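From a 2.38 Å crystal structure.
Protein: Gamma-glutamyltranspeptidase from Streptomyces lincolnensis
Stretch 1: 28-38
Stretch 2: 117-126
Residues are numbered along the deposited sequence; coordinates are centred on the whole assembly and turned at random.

Stretch 1, residues 28-38: AVLEDGGNAYD
Stretch 2, residues 117-126: LLLRDHGTKP

Stretch 1 joins two helices through a tight turn. An incoming helix covers Ala-28 to Glu-31, Asp-32 leaves helical angles (-91/13), Gly-33 takes the left-handed 90/6, and Gly-34 (-81/175) and Asn-35 (-108/-178) run extended into a new helix from Ala-36. Gly-34 N closes the turn on Val-29 O at 2.9 Å. Stretch 2 brings a helix already under way at Leu-117, whose turns carry Leu-118 and Leu-119, then extended Gly-123 (-93/173), a bend at Thr-124 (-126/-14) and extended Lys-125 (-101/154). CA atoms pair Asp-38 with Gly-123 at 5.0 Å and Gly-34 with Thr-124 at 6.4 Å; the later residue of stretch 1 meets the earlier one of stretch 2, so the register runs in opposite senses.

Asp-38 (chi1 m, -65°) is the hub, its carboxylate meeting the backbone NH groups of Thr-124 and Lys-125. Asp-38 OD1 accepts from Thr-124 N and Lys-125 N, each 2.9 Å away; Asp-38 OD2 takes the hydroxyl of Thr-124 (chi1 p), Thr-124 OG1 to Asp-38 OD2 2.7 Å, and Asn-35 N at 2.9 Å. Gly-123 CA lies 3.4 Å from Asp-38 OD1, and a CB there would clash with that oxygen.

Asn-35 (chi1 p, 67°) spends both ends of its amide. Asn-35 OD1 caps the new helix, accepting from Tyr-37 N at 2.8 Å and Asp-38 N at 2.9 Å, while Asn-35 ND2 donates across to His-122 O at 2.8 Å.

Tyr-37 (m, -50°) sets its ring edge near that same carbonyl, Tyr-37 CD2 to His-122 O 3.4 Å. The His-122 ring (m, -57°) turns its edge to the tyrosine face, centroids 5.6 Å apart and planes at 61°. Leu-118 (t, p) adds an apolar contact, its CD1 4.0 Å from Tyr-37 CD1.

Lys-125 (m, t, 102°, p) reaches back to the first helix's end: its CD passes Val-29 CG1 at 3.9 Å, its NZ donates to Asp-32 O at 2.9 Å, and NZ forms a looser salt bridge with Asp-32 OD2 at 3.6 Å.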

ATOM      1  N   ALA A  28     -11.648   0.738  -7.466  1.00 28.19           N
ATOM      2  CA  ALA A  28     -12.850  -0.066  -7.717  1.00 29.11           C
ATOM      3  C   ALA A  28     -13.595   0.388  -8.983  1.00 29.01           C
ATOM      4  O   ALA A  28     -14.102  -0.433  -9.736  1.00 28.00           O
ATOM      5  CB  ALA A  28     -13.780  -0.030  -6.510  1.00 28.55           C
ATOM      6  N   VAL A  29     -13.639   1.695  -9.208  1.00 30.03           N
ATOM      7  CA  VAL A  29     -14.276   2.250 -10.391  1.00 31.15           C
ATOM      8  C   VAL A  29     -13.517   1.855 -11.656  1.00 31.63           C
ATOM      9  O   VAL A  29     -14.137   1.520 -12.673  1.00 32.45           O
ATOM     10  CB  VAL A  29     -14.422   3.778 -10.263  1.00 31.56           C
ATOM     11  CG1 VAL A  29     -14.870   4.418 -11.577  1.00 31.96           C
ATOM     12  CG2 VAL A  29     -15.409   4.096  -9.145  1.00 31.27           C
ATOM     13  N   LEU A  30     -12.189   1.880 -11.597  1.00 31.08           N
ATOM     14  CA  LEU A  30     -11.387   1.416 -12.725  1.00 30.80           C
ATOM     15  C   LEU A  30     -11.663  -0.052 -13.020  1.00 30.12           C
ATOM     16  O   LEU A  30     -11.932  -0.404 -14.166  1.00 29.61           O
ATOM     17  CB  LEU A  30      -9.901   1.650 -12.481  1.00 30.73           C
ATOM     18  CG  LEU A  30      -9.462   3.111 -12.326  1.00 30.57           C
ATOM     19  CD1 LEU A  30      -7.948   3.187 -12.174  1.00 29.98           C
ATOM     20  CD2 LEU A  30      -9.907   3.972 -13.500  1.00 30.29           C
ATOM     21  N   GLU A  31     -11.672  -0.877 -11.974  1.00 29.74           N
ATOM     22  CA  GLU A  31     -11.989  -2.308 -12.087  1.00 30.61           C
ATOM     23  C   GLU A  31     -13.362  -2.596 -12.708  1.00 31.59           C
ATOM     24  O   GLU A  31     -13.570  -3.629 -13.342  1.00 31.51           O
ATOM     25  CB  GLU A  31     -11.916  -2.979 -10.709  1.00 30.21           C
ATOM     26  CG  GLU A  31     -10.538  -3.014 -10.055  1.00 29.96           C
ATOM     27  CD  GLU A  31      -9.553  -3.933 -10.755  1.00 29.60           C
ATOM     28  OE1 GLU A  31      -8.387  -3.984 -10.298  1.00 29.16           O
ATOM     29  OE2 GLU A  31      -9.923  -4.604 -11.754  1.00 27.99           O
ATOM     30  N   ASP A  32     -14.284  -1.664 -12.513  1.00 33.74           N
ATOM     31  CA  ASP A  32     -15.638  -1.742 -13.025  1.00 35.87           C
ATOM     32  C   ASP A  32     -15.772  -1.082 -14.425  1.00 35.63           C
ATOM     33  O   ASP A  32     -16.884  -0.847 -14.911  1.00 36.06           O
ATOM     34  CB  ASP A  32     -16.557  -1.078 -11.978  1.00 38.82           C
ATOM     35  CG  ASP A  32     -17.970  -1.644 -11.965  1.00 41.90           C
ATOM     36  OD1 ASP A  32     -18.135  -2.887 -11.964  1.00 45.11           O
ATOM     37  OD2 ASP A  32     -18.922  -0.828 -11.914  1.00 44.35           O
ATOM     38  N   GLY A  33     -14.640  -0.794 -15.071  1.00 34.71           N
ATOM     39  CA  GLY A  33     -14.614  -0.313 -16.454  1.00 34.00           C
ATOM     40  C   GLY A  33     -14.665   1.194 -16.607  1.00 33.85           C
ATOM     41  O   GLY A  33     -14.757   1.695 -17.720  1.00 34.74           O
ATOM     42  N   GLY A  34     -14.595   1.929 -15.503  1.00 32.79           N
ATOM     43  CA  GLY A  34     -14.609   3.387 -15.562  1.00 32.04           C
ATOM     44  C   GLY A  34     -13.235   3.920 -15.904  1.00 30.88           C
ATOM     45  O   GLY A  34     -12.277   3.154 -15.988  1.00 29.40           O
ATOM     46  N   ASN A  35     -13.148   5.237 -16.092  1.00 30.37           N
ATOM     47  CA  ASN A  35     -11.895   5.898 -16.469  1.00 29.88           C
ATOM     48  C   ASN A  35     -11.337   6.690 -15.296  1.00 28.41           C
ATOM     49  O   ASN A  35     -11.921   6.669 -14.219  1.00 28.46           O
ATOM     50  CB  ASN A  35     -12.079   6.741 -17.751  1.00 30.35           C
ATOM     51  CG  ASN A  35     -12.990   7.941 -17.567  1.00 30.48           C
ATOM     52  OD1 ASN A  35     -13.060   8.542 -16.499  1.00 31.14           O
ATOM     53  ND2 ASN A  35     -13.679   8.310 -18.636  1.00 30.72           N
ATOM     54  N   ALA A  36     -10.213   7.376 -15.502  1.00 27.75           N
ATOM     55  CA  ALA A  36      -9.535   8.114 -14.423  1.00 27.74           C
ATOM     56  C   ALA A  36     -10.413   9.191 -13.794  1.00 28.05           C
ATOM     57  O   ALA A  36     -10.273   9.516 -12.616  1.00 27.58           O
ATOM     58  CB  ALA A  36      -8.237   8.730 -14.928  1.00 26.97           C
ATOM     59  N   TYR A  37     -11.322   9.730 -14.598  1.00 28.85           N
ATOM     60  CA  TYR A  37     -12.193  10.819 -14.182  1.00 30.02           C
ATOM     61  C   TYR A  37     -13.354  10.276 -13.358  1.00 30.26           C
ATOM     62  O   TYR A  37     -13.593  10.778 -12.260  1.00 31.84           O
ATOM     63  CB  TYR A  37     -12.615  11.662 -15.402  1.00 30.35           C
ATOM     64  CG  TYR A  37     -11.385  12.028 -16.210  1.00 31.33           C
ATOM     65  CD1 TYR A  37     -10.344  12.759 -15.635  1.00 31.85           C
ATOM     66  CD2 TYR A  37     -11.203  11.549 -17.502  1.00 32.50           C
ATOM     67  CE1 TYR A  37      -9.187  13.044 -16.343  1.00 32.19           C
ATOM     68  CE2 TYR A  37     -10.049  11.833 -18.218  1.00 33.05           C
ATOM     69  CZ  TYR A  37      -9.043  12.579 -17.631  1.00 32.99           C
ATOM     70  OH  TYR A  37      -7.901  12.863 -18.343  1.00 34.57           O
ATOM     71  N   ASP A  38     -14.036   9.240 -13.856  1.00 29.45           N
ATOM     72  CA  ASP A  38     -15.004   8.495 -13.043  1.00 28.56           C
ATOM     73  C   ASP A  38     -14.391   8.166 -11.682  1.00 28.25           C
ATOM     74  O   ASP A  38     -15.002   8.380 -10.628  1.00 27.96           O
ATOM     75  CB  ASP A  38     -15.367   7.173 -13.696  1.00 29.35           C
ATOM     76  CG  ASP A  38     -16.085   7.339 -15.000  1.00 30.49           C
ATOM     77  OD1 ASP A  38     -17.104   8.047 -15.038  1.00 30.28           O
ATOM     78  OD2 ASP A  38     -15.649   6.736 -16.008  1.00 32.87           O
ATOM     79  N   LEU A 117     -18.988  18.630 -13.441  1.00 33.92           N
ATOM     80  CA  LEU A 117     -18.498  18.968 -14.778  1.00 35.49           C
ATOM     81  C   LEU A 117     -17.559  17.893 -15.295  1.00 35.41           C
ATOM     82  O   LEU A 117     -17.681  17.450 -16.439  1.00 36.20           O
ATOM     83  CB  LEU A 117     -17.770  20.320 -14.807  1.00 36.31           C
ATOM     84  CG  LEU A 117     -18.486  21.523 -15.432  1.00 37.84           C
ATOM     85  CD1 LEU A 117     -17.497  22.665 -15.574  1.00 38.04           C
ATOM     86  CD2 LEU A 117     -19.111  21.251 -16.793  1.00 38.24           C
ATOM     87  N   LEU A 118     -16.622  17.486 -14.442  1.00 34.24           N
ATOM     88  CA  LEU A 118     -15.680  16.427 -14.784  1.00 33.47           C
ATOM     89  C   LEU A 118     -16.408  15.156 -15.209  1.00 31.80           C
ATOM     90  O   LEU A 118     -16.165  14.622 -16.286  1.00 31.63           O
ATOM     91  CB  LEU A 118     -14.743  16.140 -13.612  1.00 33.50           C
ATOM     92  CG  LEU A 118     -13.512  15.297 -13.976  1.00 34.13           C
ATOM     93  CD1 LEU A 118     -12.540  16.027 -14.895  1.00 34.65           C
ATOM     94  CD2 LEU A 118     -12.789  14.875 -12.713  1.00 34.60           C
ATOM     95  N   LEU A 119     -17.316  14.700 -14.364  1.00 30.93           N
ATOM     96  CA  LEU A 119     -18.118  13.528 -14.667  1.00 31.10           C
ATOM     97  C   LEU A 119     -18.881  13.680 -15.989  1.00 31.70           C
ATOM     98  O   LEU A 119     -18.903  12.770 -16.799  1.00 31.61           O
ATOM     99  CB  LEU A 119     -19.091  13.233 -13.516  1.00 30.46           C
ATOM    100  CG  LEU A 119     -19.719  11.833 -13.438  1.00 30.39           C
ATOM    101  CD1 LEU A 119     -18.666  10.736 -13.366  1.00 30.87           C
ATOM    102  CD2 LEU A 119     -20.643  11.724 -12.236  1.00 29.76           C
ATOM    103  N   ARG A 120     -19.468  14.842 -16.217  1.00 33.50           N
ATOM    104  CA  ARG A 120     -20.311  15.058 -17.390  1.00 34.27           C
ATOM    105  C   ARG A 120     -19.515  15.075 -18.691  1.00 34.03           C
ATOM    106  O   ARG A 120     -19.937  14.475 -19.686  1.00 33.57           O
ATOM    107  CB  ARG A 120     -21.083  16.367 -17.247  1.00 35.10           C
ATOM    108  CG  ARG A 120     -22.146  16.582 -18.318  1.00 36.30           C
ATOM    109  CD  ARG A 120     -22.588  18.025 -18.400  1.00 37.55           C
ATOM    110  NE  ARG A 120     -21.481  18.912 -18.767  1.00 39.10           N
ATOM    111  CZ  ARG A 120     -21.594  20.196 -19.102  1.00 39.48           C
ATOM    112  NH1 ARG A 120     -22.778  20.803 -19.133  1.00 39.41           N
ATOM    113  NH2 ARG A 120     -20.499  20.883 -19.415  1.00 39.45           N
ATOM    114  N   ASP A 121     -18.386  15.781 -18.678  1.00 33.91           N
ATOM    115  CA  ASP A 121     -17.564  15.983 -19.878  1.00 34.71           C
ATOM    116  C   ASP A 121     -16.584  14.841 -20.154  1.00 35.61           C
ATOM    117  O   ASP A 121     -16.447  14.418 -21.302  1.00 38.07           O
ATOM    118  CB  ASP A 121     -16.801  17.317 -19.797  1.00 33.66           C
ATOM    119  CG  ASP A 121     -17.716  18.532 -19.907  1.00 32.66           C
ATOM    120  OD1 ASP A 121     -18.928  18.375 -20.145  1.00 32.93           O
ATOM    121  OD2 ASP A 121     -17.222  19.663 -19.758  1.00 31.82           O
ATOM    122  N   HIS A 122     -15.915  14.346 -19.113  1.00 35.07           N
ATOM    123  CA  HIS A 122     -14.823  13.365 -19.276  1.00 34.95           C
ATOM    124  C   HIS A 122     -15.047  11.971 -18.683  1.00 35.03           C
ATOM    125  O   HIS A 122     -14.242  11.071 -18.909  1.00 35.45           O
ATOM    126  CB  HIS A 122     -13.541  13.965 -18.715  1.00 34.79           C
ATOM    127  CG  HIS A 122     -13.174  15.263 -19.353  1.00 34.84           C
ATOM    128  ND1 HIS A 122     -12.426  15.334 -20.506  1.00 34.95           N
ATOM    129  CD2 HIS A 122     -13.490  16.539 -19.028  1.00 35.34           C
ATOM    130  CE1 HIS A 122     -12.279  16.600 -20.855  1.00 35.43           C
ATOM    131  NE2 HIS A 122     -12.914  17.351 -19.973  1.00 35.29           N
ATOM    132  N   GLY A 123     -16.134  11.791 -17.944  1.00 34.38           N
ATOM    133  CA  GLY A 123     -16.474  10.500 -17.375  1.00 34.42           C
ATOM    134  C   GLY A 123     -17.398   9.695 -18.272  1.00 35.72           C
ATOM    135  O   GLY A 123     -17.908  10.193 -19.278  1.00 35.22           O
ATOM    136  N   THR A 124     -17.619   8.449 -17.863  1.00 36.85           N
ATOM    137  CA  THR A 124     -18.476   7.479 -18.561  1.00 36.87           C
ATOM    138  C   THR A 124     -19.576   6.843 -17.699  1.00 37.58           C
ATOM    139  O   THR A 124     -20.504   6.225 -18.243  1.00 37.11           O
ATOM    140  CB  THR A 124     -17.621   6.333 -19.127  1.00 37.19           C
ATOM    141  OG1 THR A 124     -16.999   5.611 -18.053  1.00 37.41           O
ATOM    142  CG2 THR A 124     -16.549   6.885 -20.051  1.00 37.28           C
ATOM    143  N   LYS A 125     -19.476   6.994 -16.373  1.00 37.21           N
ATOM    144  CA  LYS A 125     -20.396   6.363 -15.427  1.00 38.14           C
ATOM    145  C   LYS A 125     -21.458   7.334 -14.899  1.00 36.88           C
ATOM    146  O   LYS A 125     -21.223   8.549 -14.867  1.00 36.93           O
ATOM    147  CB  LYS A 125     -19.616   5.770 -14.253  1.00 40.06           C
ATOM    148  CG  LYS A 125     -18.671   4.656 -14.674  1.00 42.30           C
ATOM    149  CD  LYS A 125     -18.224   3.782 -13.505  1.00 43.90           C
ATOM    150  CE  LYS A 125     -18.983   2.463 -13.463  1.00 45.79           C
ATOM    151  NZ  LYS A 125     -18.530   1.540 -14.547  1.00 45.67           N
ATOM    152  N   PRO A 126     -22.632   6.808 -14.487  1.00 36.33           N
ATOM    153  CA  PRO A 126     -23.633   7.679 -13.868  1.00 35.84           C
ATOM    154  C   PRO A 126     -23.257   8.099 -12.451  1.00 35.55           C
ATOM    155  O   PRO A 126     -22.439   7.449 -11.794  1.00 35.40           O
ATOM    156  CB  PRO A 126     -24.913   6.821 -13.849  1.00 35.60           C
ATOM    157  CG  PRO A 126     -24.591   5.564 -14.589  1.00 36.33           C
ATOM    158  CD  PRO A 126     -23.106   5.413 -14.547  1.00 36.35           C
TER